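Local structure of alpha-L-rhamnosidase (Klebsiella oxytoca, 4XHC) at residues 308-311 against 312-316; 331-334 against 335-339. The protein hydrolyses terminal alpha-L-rhamnose residues from rhamnosides as a two-domain glycoside hydrolase of family GH78. All coordinates share one frame; numbering follows the deposited sequence.

Contact 1: 308-311 against 312-316; sequences FVDV and LYNYL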
loop_
_atom_site.group_PDB
_atom_site.type_symbol
_atom_site.label_atom_id
_atom_site.label_comp_id
_atom_site.label_asym_id
_atom_site.label_seq_id
_atom_site.Cartn_x
_atom_site.Cartn_y
_atom_site.Cartn_z
ATOM N N PHE A 308 -35.652 -13.813 -12.738
ATOM C CA PHE A 308 -35.171 -15.171 -12.933
ATOM C C PHE A 308 -36.006 -15.884 -14.001
ATOM O O PHE A 308 -35.470 -16.614 -14.843
ATOM C CB PHE A 308 -35.218 -15.962 -11.626
ATOM C CG PHE A 308 -34.548 -17.304 -11.709
ATOM C CD1 PHE A 308 -33.190 -17.431 -11.450
ATOM C CD2 PHE A 308 -35.269 -18.439 -12.062
ATOM C CE1 PHE A 308 -32.569 -18.668 -11.533
ATOM C CE2 PHE A 308 -34.653 -19.675 -12.148
ATOM C CZ PHE A 308 -33.303 -19.790 -11.881
ATOM N N VAL A 309 -37.314 -15.652 -13.982
ATOM C CA VAL A 309 -38.201 -16.281 -14.947
ATOM C C VAL A 309 -37.871 -15.824 -16.359
ATOM O O VAL A 309 -37.787 -16.657 -17.273
ATOM C CB VAL A 309 -39.683 -15.962 -14.676
ATOM C CG1 VAL A 309 -40.574 -16.619 -15.725
ATOM C CG2 VAL A 309 -40.080 -16.409 -13.278
ATOM N N ASP A 310 -37.698 -14.515 -16.549
ATOM C CA ASP A 310 -37.485 -13.997 -17.901
ATOM C C ASP A 310 -36.103 -14.399 -18.433
ATOM O O ASP A 310 -35.963 -14.696 -19.623
ATOM C CB ASP A 310 -37.705 -12.479 -17.980
ATOM C CG ASP A 310 -37.816 -11.964 -19.436
ATOM O OD1 ASP A 310 -38.524 -12.567 -20.281
ATOM O OD2 ASP A 310 -37.180 -10.938 -19.735
ATOM N N VAL A 311 -35.098 -14.446 -17.561
ATOM C CA VAL A 311 -33.773 -14.906 -17.981
ATOM C C VAL A 311 -33.824 -16.366 -18.434
ATOM O O VAL A 311 -33.221 -16.718 -19.445
ATOM C CB VAL A 311 -32.705 -14.748 -16.875
ATOM C CG1 VAL A 311 -31.369 -15.307 -17.350
ATOM C CG2 VAL A 311 -32.550 -13.283 -16.490
ATOM N N LEU A 312 -34.528 -17.207 -17.678
ATOM C CA LEU A 312 -34.664 -18.620 -18.035
ATOM C C LEU A 312 -35.404 -18.779 -19.356
ATOM O O LEU A 312 -35.005 -19.583 -20.200
ATOM C CB LEU A 312 -35.387 -19.397 -16.935
ATOM C CG LEU A 312 -35.434 -20.925 -17.073
ATOM C CD1 LEU A 312 -34.047 -21.532 -17.165
ATOM C CD2 LEU A 312 -36.184 -21.546 -15.904
ATOM N N TYR A 313 -36.468 -18.006 -19.542
ATOM C CA TYR A 313 -37.223 -18.037 -20.793
ATOM C C TYR A 313 -36.356 -17.606 -21.996
ATOM O O TYR A 313 -36.321 -18.315 -23.011
ATOM C CB TYR A 313 -38.506 -17.190 -20.687
ATOM C CG TYR A 313 -39.203 -17.005 -22.015
ATOM C CD1 TYR A 313 -39.912 -18.048 -22.601
ATOM C CD2 TYR A 313 -39.127 -15.790 -22.704
ATOM C CE1 TYR A 313 -40.533 -17.889 -23.830
ATOM C CE2 TYR A 313 -39.748 -15.617 -23.930
ATOM C CZ TYR A 313 -40.447 -16.668 -24.487
ATOM O OH TYR A 313 -41.046 -16.504 -25.705
ATOM N N ASN A 314 -35.639 -16.482 -21.874
ATOM C CA ASN A 314 -34.758 -15.990 -22.966
ATOM C C ASN A 314 -33.601 -16.952 -23.283
ATOM O O ASN A 314 -33.176 -17.062 -24.441
ATOM C CB ASN A 314 -34.170 -14.602 -22.653
ATOM C CG ASN A 314 -35.227 -13.502 -22.540
ATOM O OD1 ASN A 314 -36.245 -13.512 -23.225
ATOM N ND2 ASN A 314 -34.972 -12.539 -21.666
ATOM N N TYR A 315 -33.105 -17.635 -22.242
ATOM C CA TYR A 315 -32.025 -18.623 -22.372
ATOM C C TYR A 315 -32.486 -19.860 -23.138
ATOM O O TYR A 315 -31.737 -20.402 -23.959
ATOM C CB TYR A 315 -31.470 -19.046 -20.998
ATOM C CG TYR A 315 -30.499 -20.208 -21.088
ATOM C CD1 TYR A 315 -29.188 -20.017 -21.534
ATOM C CD2 TYR A 315 -30.897 -21.504 -20.763
ATOM C CE1 TYR A 315 -28.298 -21.082 -21.643
ATOM C CE2 TYR A 315 -30.011 -22.575 -20.867
ATOM C CZ TYR A 315 -28.713 -22.362 -21.310
ATOM O OH TYR A 315 -27.836 -23.420 -21.415
ATOM N N LEU A 316 -33.712 -20.303 -22.867
ATOM C CA LEU A 316 -34.299 -21.398 -23.619
ATOM C C LEU A 316 -34.463 -21.036 -25.102
ATOM O O LEU A 316 -34.092 -21.830 -25.964
ATOM C CB LEU A 316 -35.646 -21.797 -23.013
ATOM C CG LEU A 316 -36.386 -22.961 -23.689
ATOM C CD1 LEU A 316 -35.532 -24.223 -23.679
ATOM C CD2 LEU A 316 -37.734 -23.202 -23.022
#

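Contact 2: 331-334 against 335-339; sequences TARR and QVELA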
loop_
_atom_site.group_PDB
_atom_site.type_symbol
_atom_site.label_atom_id
_atom_site.label_comp_id
_atom_site.label_asym_id
_atom_site.label_seq_id
_atom_site.Cartn_x
_atom_site.Cartn_y
_atom_site.Cartn_z
ATOM N N THR A 331 -37.423 -23.527 -9.607
ATOM C CA THR A 331 -36.914 -22.268 -9.056
ATOM C C THR A 331 -37.730 -21.078 -9.612
ATOM O O THR A 331 -38.185 -20.220 -8.850
ATOM C CB THR A 331 -35.392 -22.072 -9.325
ATOM O OG1 THR A 331 -34.634 -23.067 -8.633
ATOM C CG2 THR A 331 -34.904 -20.718 -8.830
ATOM N N ALA A 332 -37.929 -21.046 -10.932
ATOM C CA ALA A 332 -38.703 -19.980 -11.585
ATOM C C ALA A 332 -40.118 -19.914 -11.041
ATOM O O ALA A 332 -40.584 -18.843 -10.647
ATOM C CB ALA A 332 -38.744 -20.190 -13.087
ATOM N N ARG A 333 -40.792 -21.064 -11.015
ATOM C CA ARG A 333 -42.154 -21.158 -10.503
ATOM C C ARG A 333 -42.270 -20.631 -9.076
ATOM O O ARG A 333 -43.249 -19.969 -8.735
ATOM C CB ARG A 333 -42.645 -22.607 -10.543
ATOM C CG ARG A 333 -44.054 -22.813 -9.994
ATOM C CD ARG A 333 -44.400 -24.281 -9.916
ATOM N NE ARG A 333 -43.537 -24.970 -8.965
ATOM C CZ ARG A 333 -43.215 -26.262 -9.020
ATOM N NH1 ARG A 333 -43.669 -27.053 -9.985
ATOM N NH2 ARG A 333 -42.418 -26.774 -8.096
ATOM N N ARG A 334 -41.282 -20.935 -8.237
ATOM C CA ARG A 334 -41.308 -20.509 -6.835
ATOM C C ARG A 334 -41.224 -18.986 -6.698
ATOM O O ARG A 334 -41.798 -18.412 -5.768
ATOM C CB ARG A 334 -40.170 -21.172 -6.056
ATOM C CG ARG A 334 -40.244 -20.992 -4.549
ATOM C CD ARG A 334 -40.957 -22.146 -3.856
ATOM N NE ARG A 334 -41.073 -21.873 -2.422
ATOM C CZ ARG A 334 -42.058 -21.175 -1.848
ATOM N NH1 ARG A 334 -43.067 -20.685 -2.565
ATOM N NH2 ARG A 334 -42.043 -20.965 -0.536
ATOM N N GLN A 335 -40.520 -18.332 -7.619
ATOM C CA GLN A 335 -40.419 -16.873 -7.578
ATOM C C GLN A 335 -41.793 -16.246 -7.811
ATOM O O GLN A 335 -42.133 -15.231 -7.204
ATOM C CB GLN A 335 -39.415 -16.340 -8.611
ATOM C CG GLN A 335 -38.000 -16.904 -8.514
ATOM C CD GLN A 335 -37.493 -17.067 -7.086
ATOM O OE1 GLN A 335 -37.279 -16.090 -6.377
ATOM N NE2 GLN A 335 -37.267 -18.306 -6.673
ATOM N N VAL A 336 -42.582 -16.877 -8.677
ATOM C CA VAL A 336 -43.939 -16.433 -8.948
ATOM C C VAL A 336 -44.861 -16.704 -7.762
ATOM O O VAL A 336 -45.632 -15.838 -7.403
ATOM C CB VAL A 336 -44.500 -17.098 -10.218
ATOM C CG1 VAL A 336 -45.941 -16.677 -10.447
ATOM C CG2 VAL A 336 -43.647 -16.740 -11.426
ATOM N N GLU A 337 -44.798 -17.896 -7.168
ATOM C CA GLU A 337 -45.631 -18.225 -5.994
ATOM C C GLU A 337 -45.441 -17.130 -4.946
ATOM O O GLU A 337 -46.405 -16.580 -4.431
ATOM C CB GLU A 337 -45.276 -19.603 -5.372
ATOM C CG GLU A 337 -45.766 -20.876 -6.092
ATOM C CD GLU A 337 -45.099 -22.185 -5.568
ATOM O OE1 GLU A 337 -44.792 -22.279 -4.355
ATOM O OE2 GLU A 337 -44.867 -23.140 -6.355
ATOM N N LEU A 338 -44.184 -16.801 -4.660
ATOM C CA LEU A 338 -43.852 -15.813 -3.624
ATOM C C LEU A 338 -44.271 -14.398 -3.999
ATOM O O LEU A 338 -44.875 -13.698 -3.192
ATOM C CB LEU A 338 -42.362 -15.838 -3.308
ATOM C CG LEU A 338 -41.890 -17.112 -2.601
ATOM C CD1 LEU A 338 -40.375 -17.177 -2.628
ATOM C CD2 LEU A 338 -42.419 -17.182 -1.169
ATOM N N ALA A 339 -43.982 -13.986 -5.226
ATOM C CA ALA A 339 -44.406 -12.667 -5.691
ATOM C C ALA A 339 -45.931 -12.452 -5.606
ATOM O O ALA A 339 -46.386 -11.405 -5.152
ATOM C CB ALA A 339 -43.911 -12.420 -7.105
#

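Contact 1: 308-311 against 312-316
Asp310 and Asn314 meet one turn apart on helix 302-319, an i to i+4 pair within the alpha-helical domain of this GH78 enzyme, which belongs to the six-hairpin glycosidases. The backbone forms the regular part of the contact: Leu312 N, Tyr313 N, Asn314 N and Tyr315 N each donate to the carbonyl four residues back, and Asn314 N reaches Asp310 O at 2.9 Å in a nearly straight bond.

The apolar side is buried. Phe308 and Leu312 lie one turn apart but barely touch: Leu312 CD2 approaches the Phe308 ring obliquely, 4.5 Å from Phe308 CE2. Phe308 packs instead on other helices, on Leu271 of helix 264-276 and on Thr331 and Ala332 of helix 322-340. Val311 also presses on Leu271, and Val309 meets Leu385 of helix 368-389. Tyr315, buried as well, lies on Val267 and Arg268 of helix 264-276, and its OH is hydrogen-bonded to Asp321 OD2.

The polar flank is looser at Tyr313 and Asn314, which are partly exposed, while Asp310 is buried. Asn314 has CG beside its own backbone N (chi1 -64°), which folds the amide back over the preceding turn. Asp310 CG lies anti to the backbone N, and OD2 is the carboxylate oxygen nearest Asn314 ND2. The two flat groups are turned 75° apart, and the bond they make is weak. The firmer partner of Asp310 OD2 is Arg251 on helix 247-259, in a salt bridge that probably keeps the carboxylate charged. Tyr313 also lies on this flank, its ring meeting that of Trp384. Between the two polar side chains, Asn314 ND2 stands 3.3 Å from Asp310 OD2, with an N-H...O angle of 137°.

Contact 2: 331-334 against 335-339
A salt-bridge network of Arg333, Arg334 and Glu337 runs along helix 322-340 of the alpha-helical domain, with one carboxylate serving two arginines. Glu337 OE1 takes Arg334 NH1 at 3.0 Å, three residues back, while OE2 faces Arg333 NE at a longer 3.5 Å, four residues back. The approaches differ. Arg333 lies alongside Glu337, both side chains pointing the same way, with guanidinium and carboxylate planes only 24° apart; Arg334 comes across it at about a right angle. A bend at chi2 (94°) swings the Arg334 chain along the helix, bringing one guanidinium face over Leu338 CG and setting Glu337 CB at the edge, in plane. Leu338 CG is 3.8 Å from Arg334 NH1. The stronger partner of Arg333 is Glu390, through NH1; its charge is probably divided between the two acids.

On the buried flank the Gln335 side chain, turned at chi1 to -56°, runs next to Thr331 and points the same way. Its NE2 donates to Thr331 O at 3.0 Å, and Thr331 O lies almost in the Gln335 amide plane. That carbonyl also accepts Gln335 N at 3.2 Å, the two donors arriving from opposite faces of its plane. Outside the segments, Gln335 OE1 is held by Ser305 OG and Val284 N, and NE2 also donates to Gly282 O, which fixes the amide's rotation and joins this helix to the 282-284 loop and, through Ser305, to helix 302-319. Beside it, the methyl Thr331 CG2 lies 4.0 Å from Gln335 NE2.

Contacts 1 and 2 sit on successive helices, 302-319 and 322-340, with centres about 13 Å apart, and the helices pack directly against each other. Phe308 CE2 lies 3.5 Å from Thr331 CG2, and Val309 CG2 is 4.0 Å from Val336 CG2. Contact 1 is the more buried and lies nearer the centre of the chain; its one side-chain hydrogen bond is weak, and its carboxylate is paired to another helix. Contact 2, farther out and only partly buried, spends its charges mostly along its own helix, with Arg333 also reaching Glu390 beyond it, while its buried amide is tied to a loop and to Ser305, on the helix that carries contact 1.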